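Local coordinates for protein NleG5-1 effector (PDB 5VGC) that probably acts as a ubiquitin-protein transferase, an effector with a RING-clan domain in its C-terminal half, and binds calcium ions, at residues S15-R29 / L75-H87. The protein carries 1 engineered substitution. Numbering follows the deposited sequence.
Sequences SFLSDIPQETLSEIR and LQYIEHIERTLNH
The N-terminal lobe of the effector, far from the calcium sites, packs helices 22-34 and 68-85 beside a three-stranded antiparallel sheet; here L25, I28 and R29 meet L85, while the loop before the first helix runs along the second. The axes of 22-29 and 75-85 cross at -101° with a closest approach of 11.5 Å, and within these segments the contacts of 22-29 fall on T84 and L85, at the C-terminal end of 75-85. There L25 CD2 touches L85 CD2 at 3.9 Å, and I28 CG2 meets L85 CD1 from about a right angle. R29, its chain bent at chi3, brings NH2 to the L85 carbonyl O at 2.8 Å; this N-H...O bond (144°) ties R29 to the last residue of helix 68-85, and the oxygen sits at the guanidinium edge, tilted somewhat out of its plane.

Along the loop, the H80 ring has neighbours on both faces. F16 CA and L17 N both stand 3.5 Å above one face, offset toward the rim, and T84 OG1 lies over the opposite face, likewise offset. T84 OG1 also bonds H80 O at 2.8 Å, an acceptor shared with T84 N. H80 reaches the loop because CG is anti to its backbone N (chi1 -170°). L17 slants past Y77, CD2 to CE1 3.4 Å, and L41 of strand 37-41 touches both. F57 and I48 from the sheet likewise meet L85. The whole is a near-orthogonal helix pair packed against one antiparallel sheet, an alpha+beta arrangement.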
loop_
_atom_site.group_PDB
_atom_site.type_symbol
_atom_site.label_atom_id
_atom_site.label_comp_id
_atom_site.label_asym_id
_atom_site.label_seq_id
_atom_site.Cartn_x
_atom_site.Cartn_y
_atom_site.Cartn_z
ATOM N N SER A 15 -36.762 -1.791 6.341
ATOM C CA SER A 15 -35.917 -1.329 5.216
ATOM C C SER A 15 -35.251 -2.444 4.376
ATOM O O SER A 15 -34.418 -2.146 3.505
ATOM C CB SER A 15 -34.880 -0.322 5.717
ATOM O OG SER A 15 -34.456 -0.619 7.033
ATOM N N PHE A 16 -35.628 -3.705 4.600
ATOM C CA PHE A 16 -35.168 -4.833 3.761
ATOM C C PHE A 16 -36.310 -5.554 3.008
ATOM O O PHE A 16 -37.473 -5.464 3.355
ATOM C CB PHE A 16 -34.350 -5.836 4.586
ATOM C CG PHE A 16 -35.036 -6.318 5.833
ATOM C CD1 PHE A 16 -35.847 -7.441 5.801
ATOM C CD2 PHE A 16 -34.865 -5.650 7.040
ATOM C CE1 PHE A 16 -36.474 -7.891 6.951
ATOM C CE2 PHE A 16 -35.487 -6.090 8.195
ATOM C CZ PHE A 16 -36.298 -7.212 8.151
ATOM N N LEU A 17 -35.917 -6.268 1.964
ATOM C CA LEU A 17 -36.761 -7.132 1.164
ATOM C C LEU A 17 -36.556 -8.596 1.578
ATOM O O LEU A 17 -35.544 -8.946 2.235
ATOM C CB LEU A 17 -36.374 -7.015 -0.317
ATOM C CG LEU A 17 -36.121 -5.645 -0.927
ATOM C CD1 LEU A 17 -35.516 -5.820 -2.313
ATOM C CD2 LEU A 17 -37.400 -4.842 -1.026
ATOM N N SER A 18 -37.500 -9.440 1.152
ATOM C CA SER A 18 -37.457 -10.880 1.422
ATOM C C SER A 18 -36.376 -11.593 0.614
ATOM O O SER A 18 -35.820 -11.027 -0.342
ATOM C CB SER A 18 -38.807 -11.527 1.094
ATOM O OG SER A 18 -39.844 -10.963 1.868
ATOM N N ASP A 19 -36.108 -12.842 1.005
ATOM C CA ASP A 19 -35.079 -13.693 0.387
ATOM C C ASP A 19 -35.298 -13.866 -1.130
ATOM O O ASP A 19 -36.092 -14.703 -1.576
ATOM C CB ASP A 19 -35.041 -15.066 1.106
ATOM C CG ASP A 19 -33.756 -15.859 0.847
ATOM O OD1 ASP A 19 -32.943 -15.468 -0.023
ATOM O OD2 ASP A 19 -33.570 -16.891 1.531
ATOM N N ILE A 20 -34.581 -13.052 -1.906
ATOM C CA ILE A 20 -34.611 -13.095 -3.379
ATOM C C ILE A 20 -33.857 -14.343 -3.904
ATOM O O ILE A 20 -32.816 -14.707 -3.344
ATOM C CB ILE A 20 -33.991 -11.793 -3.970
ATOM C CG1 ILE A 20 -34.854 -10.576 -3.635
ATOM C CG2 ILE A 20 -33.818 -11.851 -5.497
ATOM C CD1 ILE A 20 -34.170 -9.252 -3.898
ATOM N N PRO A 21 -34.379 -14.999 -4.976
ATOM C CA PRO A 21 -33.680 -16.177 -5.525
ATOM C C PRO A 21 -32.523 -15.819 -6.465
ATOM O O PRO A 21 -32.687 -14.990 -7.362
ATOM C CB PRO A 21 -34.787 -16.935 -6.269
ATOM C CG PRO A 21 -35.791 -15.894 -6.635
ATOM C CD PRO A 21 -35.673 -14.765 -5.650
ATOM N N GLN A 22 -31.376 -16.463 -6.258
ATOM C CA GLN A 22 -30.115 -16.103 -6.927
ATOM C C GLN A 22 -30.255 -15.838 -8.436
ATOM O O GLN A 22 -29.731 -14.831 -8.936
ATOM C CB GLN A 22 -29.039 -17.172 -6.656
ATOM C CG GLN A 22 -27.639 -16.897 -7.203
ATOM C CD GLN A 22 -27.150 -15.495 -6.892
ATOM O OE1 GLN A 22 -27.304 -15.005 -5.771
ATOM N NE2 GLN A 22 -26.560 -14.842 -7.886
ATOM N N GLU A 23 -30.969 -16.718 -9.146
ATOM C CA GLU A 23 -31.152 -16.563 -10.601
ATOM C C GLU A 23 -31.724 -15.190 -10.979
ATOM O O GLU A 23 -31.339 -14.628 -12.013
ATOM C CB GLU A 23 -31.991 -17.698 -11.221
ATOM C CG GLU A 23 -33.368 -17.946 -10.614
ATOM C CD GLU A 23 -33.473 -19.291 -9.907
ATOM O OE1 GLU A 23 -32.931 -19.418 -8.787
ATOM O OE2 GLU A 23 -34.098 -20.224 -10.467
ATOM N N THR A 24 -32.621 -14.649 -10.143
ATOM C CA THR A 24 -33.124 -13.281 -10.334
ATOM C C THR A 24 -31.999 -12.238 -10.184
ATOM O O THR A 24 -31.910 -11.291 -10.980
ATOM C CB THR A 24 -34.283 -12.952 -9.364
ATOM O OG1 THR A 24 -35.298 -13.946 -9.482
ATOM C CG2 THR A 24 -34.892 -11.597 -9.653
ATOM N N LEU A 25 -31.138 -12.420 -9.183
ATOM C CA LEU A 25 -30.017 -11.498 -8.949
ATOM C C LEU A 25 -28.994 -11.572 -10.095
ATOM O O LEU A 25 -28.495 -10.537 -10.558
ATOM C CB LEU A 25 -29.344 -11.779 -7.604
ATOM C CG LEU A 25 -30.220 -11.602 -6.347
ATOM C CD1 LEU A 25 -29.579 -12.274 -5.145
ATOM C CD2 LEU A 25 -30.478 -10.137 -6.044
ATOM N N SER A 26 -28.698 -12.793 -10.554
ATOM C CA SER A 26 -27.862 -13.017 -11.746
ATOM C C SER A 26 -28.375 -12.244 -12.962
ATOM O O SER A 26 -27.588 -11.619 -13.681
ATOM C CB SER A 26 -27.764 -14.512 -12.080
ATOM O OG SER A 26 -26.981 -15.195 -11.114
ATOM N N GLU A 27 -29.686 -12.279 -13.187
ATOM C CA GLU A 27 -30.291 -11.478 -14.271
ATOM C C GLU A 27 -30.115 -9.967 -14.052
ATOM O O GLU A 27 -29.904 -9.222 -15.025
ATOM C CB GLU A 27 -31.765 -11.868 -14.509
ATOM C CG GLU A 27 -31.909 -13.182 -15.291
ATOM C CD GLU A 27 -33.242 -13.901 -15.089
ATOM O OE1 GLU A 27 -34.256 -13.241 -14.777
ATOM O OE2 GLU A 27 -33.274 -15.141 -15.248
ATOM N N ILE A 28 -30.176 -9.514 -12.796
ATOM C CA ILE A 28 -29.837 -8.107 -12.487
ATOM C C ILE A 28 -28.379 -7.838 -12.879
ATOM O O ILE A 28 -28.096 -6.838 -13.558
ATOM C CB ILE A 28 -30.034 -7.703 -11.006
ATOM C CG1 ILE A 28 -31.465 -7.977 -10.517
ATOM C CG2 ILE A 28 -29.729 -6.217 -10.825
ATOM C CD1 ILE A 28 -31.611 -7.982 -9.010
ATOM N N ARG A 29 -27.469 -8.729 -12.460
ATOM C CA ARG A 29 -26.041 -8.595 -12.805
ATOM C C ARG A 29 -25.804 -8.577 -14.329
ATOM O O ARG A 29 -24.961 -7.816 -14.824
ATOM C CB ARG A 29 -25.181 -9.701 -12.197
ATOM C CG ARG A 29 -25.232 -9.893 -10.690
ATOM C CD ARG A 29 -24.052 -10.765 -10.258
ATOM N NE ARG A 29 -24.292 -11.633 -9.094
ATOM C CZ ARG A 29 -24.430 -11.221 -7.836
ATOM N NH1 ARG A 29 -24.640 -12.114 -6.871
ATOM N NH2 ARG A 29 -24.369 -9.931 -7.530
ATOM N N LEU A 75 -33.698 5.262 -0.935
ATOM C CA LEU A 75 -32.267 5.143 -0.609
ATOM C C LEU A 75 -31.956 3.902 0.254
ATOM O O LEU A 75 -30.969 3.186 -0.008
ATOM C CB LEU A 75 -31.745 6.432 0.045
ATOM C CG LEU A 75 -31.662 7.661 -0.881
ATOM C CD1 LEU A 75 -31.293 8.911 -0.095
ATOM C CD2 LEU A 75 -30.683 7.448 -2.032
ATOM N N GLN A 76 -32.803 3.643 1.254
ATOM C CA GLN A 76 -32.671 2.421 2.063
ATOM C C GLN A 76 -32.764 1.174 1.171
ATOM O O GLN A 76 -31.922 0.255 1.265
ATOM C CB GLN A 76 -33.708 2.359 3.193
ATOM C CG GLN A 76 -33.509 3.413 4.283
ATOM C CD GLN A 76 -34.551 3.371 5.390
ATOM O OE1 GLN A 76 -35.723 3.052 5.161
ATOM N NE2 GLN A 76 -34.129 3.715 6.600
ATOM N N TYR A 77 -33.771 1.152 0.294
ATOM C CA TYR A 77 -33.905 0.013 -0.623
ATOM C C TYR A 77 -32.717 -0.138 -1.560
ATOM O O TYR A 77 -32.316 -1.271 -1.862
ATOM C CB TYR A 77 -35.242 0.040 -1.383
ATOM C CG TYR A 77 -36.436 -0.442 -0.556
ATOM C CD1 TYR A 77 -36.389 -1.655 0.160
ATOM C CD2 TYR A 77 -37.606 0.312 -0.486
ATOM C CE1 TYR A 77 -37.465 -2.085 0.911
ATOM C CE2 TYR A 77 -38.698 -0.123 0.259
ATOM C CZ TYR A 77 -38.620 -1.322 0.956
ATOM O OH TYR A 77 -39.692 -1.773 1.698
ATOM N N ILE A 78 -32.139 0.981 -2.011
ATOM C CA ILE A 78 -30.881 0.931 -2.786
ATOM C C ILE A 78 -29.763 0.344 -1.936
ATOM O O ILE A 78 -29.022 -0.524 -2.409
ATOM C CB ILE A 78 -30.432 2.301 -3.356
ATOM C CG1 ILE A 78 -31.415 2.772 -4.428
ATOM C CG2 ILE A 78 -29.019 2.194 -3.973
ATOM C CD1 ILE A 78 -31.119 4.126 -5.032
ATOM N N GLU A 79 -29.634 0.815 -0.693
ATOM C CA GLU A 79 -28.641 0.226 0.213
ATOM C C GLU A 79 -28.811 -1.283 0.316
ATOM O O GLU A 79 -27.836 -2.037 0.160
ATOM C CB GLU A 79 -28.682 0.872 1.595
ATOM C CG GLU A 79 -27.632 1.959 1.751
ATOM C CD GLU A 79 -27.597 2.525 3.139
ATOM O OE1 GLU A 79 -27.296 3.736 3.285
ATOM O OE2 GLU A 79 -27.879 1.756 4.079
ATOM N N HIS A 80 -30.053 -1.716 0.566
ATOM C CA HIS A 80 -30.350 -3.156 0.608
ATOM C C HIS A 80 -29.991 -3.882 -0.691
ATOM O O HIS A 80 -29.314 -4.909 -0.673
ATOM C CB HIS A 80 -31.812 -3.441 0.925
ATOM C CG HIS A 80 -32.073 -4.893 1.215
ATOM N ND1 HIS A 80 -32.480 -5.786 0.253
ATOM C CD2 HIS A 80 -31.961 -5.606 2.363
ATOM C CE1 HIS A 80 -32.622 -6.983 0.796
ATOM N NE2 HIS A 80 -32.316 -6.898 2.077
ATOM N N ILE A 81 -30.440 -3.354 -1.815
ATOM C CA ILE A 81 -30.148 -4.012 -3.086
ATOM C C ILE A 81 -28.639 -4.132 -3.277
ATOM O O ILE A 81 -28.130 -5.200 -3.648
ATOM C CB ILE A 81 -30.792 -3.279 -4.285
ATOM C CG1 ILE A 81 -32.309 -3.425 -4.237
ATOM C CG2 ILE A 81 -30.274 -3.845 -5.607
ATOM C CD1 ILE A 81 -33.029 -2.349 -5.017
ATOM N N GLU A 82 -27.938 -3.029 -3.019
ATOM C CA GLU A 82 -26.481 -2.991 -3.098
ATOM C C GLU A 82 -25.864 -4.053 -2.199
ATOM O O GLU A 82 -25.024 -4.827 -2.659
ATOM C CB GLU A 82 -25.936 -1.602 -2.740
ATOM C CG GLU A 82 -26.079 -0.601 -3.865
ATOM C CD GLU A 82 -25.591 0.792 -3.496
ATOM O OE1 GLU A 82 -25.315 1.047 -2.292
ATOM O OE2 GLU A 82 -25.472 1.620 -4.426
ATOM N N ARG A 83 -26.275 -4.096 -0.936
ATOM C CA ARG A 83 -25.725 -5.110 -0.042
ATOM C C ARG A 83 -26.032 -6.534 -0.532
ATOM O O ARG A 83 -25.185 -7.416 -0.455
ATOM C CB ARG A 83 -26.227 -4.926 1.393
ATOM C CG ARG A 83 -25.594 -3.764 2.120
ATOM C CD ARG A 83 -25.755 -3.895 3.619
ATOM N NE ARG A 83 -25.384 -2.619 4.217
ATOM C CZ ARG A 83 -24.143 -2.260 4.558
ATOM N NH1 ARG A 83 -23.088 -3.059 4.373
ATOM N NH2 ARG A 83 -23.940 -1.071 5.075
ATOM N N THR A 84 -27.239 -6.751 -1.043
ATOM C CA THR A 84 -27.633 -8.079 -1.494
ATOM C C THR A 84 -26.818 -8.494 -2.718
ATOM O O THR A 84 -26.343 -9.622 -2.782
ATOM C CB THR A 84 -29.152 -8.163 -1.768
ATOM O OG1 THR A 84 -29.871 -7.654 -0.634
ATOM C CG2 THR A 84 -29.575 -9.593 -2.021
ATOM N N LEU A 85 -26.648 -7.576 -3.664
ATOM C CA LEU A 85 -25.791 -7.821 -4.841
ATOM C C LEU A 85 -24.269 -7.931 -4.580
ATOM O O LEU A 85 -23.615 -8.816 -5.127
ATOM C CB LEU A 85 -26.019 -6.731 -5.900
ATOM C CG LEU A 85 -27.395 -6.711 -6.549
ATOM C CD1 LEU A 85 -27.583 -5.426 -7.345
ATOM C CD2 LEU A 85 -27.554 -7.929 -7.441
ATOM N N ASN A 86 -23.710 -7.039 -3.767
ATOM C CA ASN A 86 -22.248 -6.884 -3.688
ATOM C C ASN A 86 -21.519 -7.956 -2.877
ATOM O O ASN A 86 -22.098 -8.577 -1.978
ATOM C CB ASN A 86 -21.910 -5.499 -3.117
ATOM C CG ASN A 86 -22.252 -4.367 -4.081
ATOM O OD1 ASN A 86 -22.407 -4.575 -5.287
ATOM N ND2 ASN A 86 -22.364 -3.161 -3.550
ATOM N N HIS A 87 -20.239 -8.151 -3.187
ATOM C CA HIS A 87 -19.380 -9.034 -2.395
ATOM C C HIS A 87 -19.138 -8.395 -1.024
ATOM O O HIS A 87 -18.973 -7.172 -0.922
ATOM C CB HIS A 87 -18.036 -9.284 -3.062
ATOM C CG HIS A 87 -18.133 -9.865 -4.438
ATOM N ND1 HIS A 87 -18.238 -11.219 -4.685
ATOM C CD2 HIS A 87 -18.122 -9.262 -5.646
ATOM C CE1 HIS A 87 -18.302 -11.421 -5.988
ATOM N NE2 HIS A 87 -18.236 -10.250 -6.594
#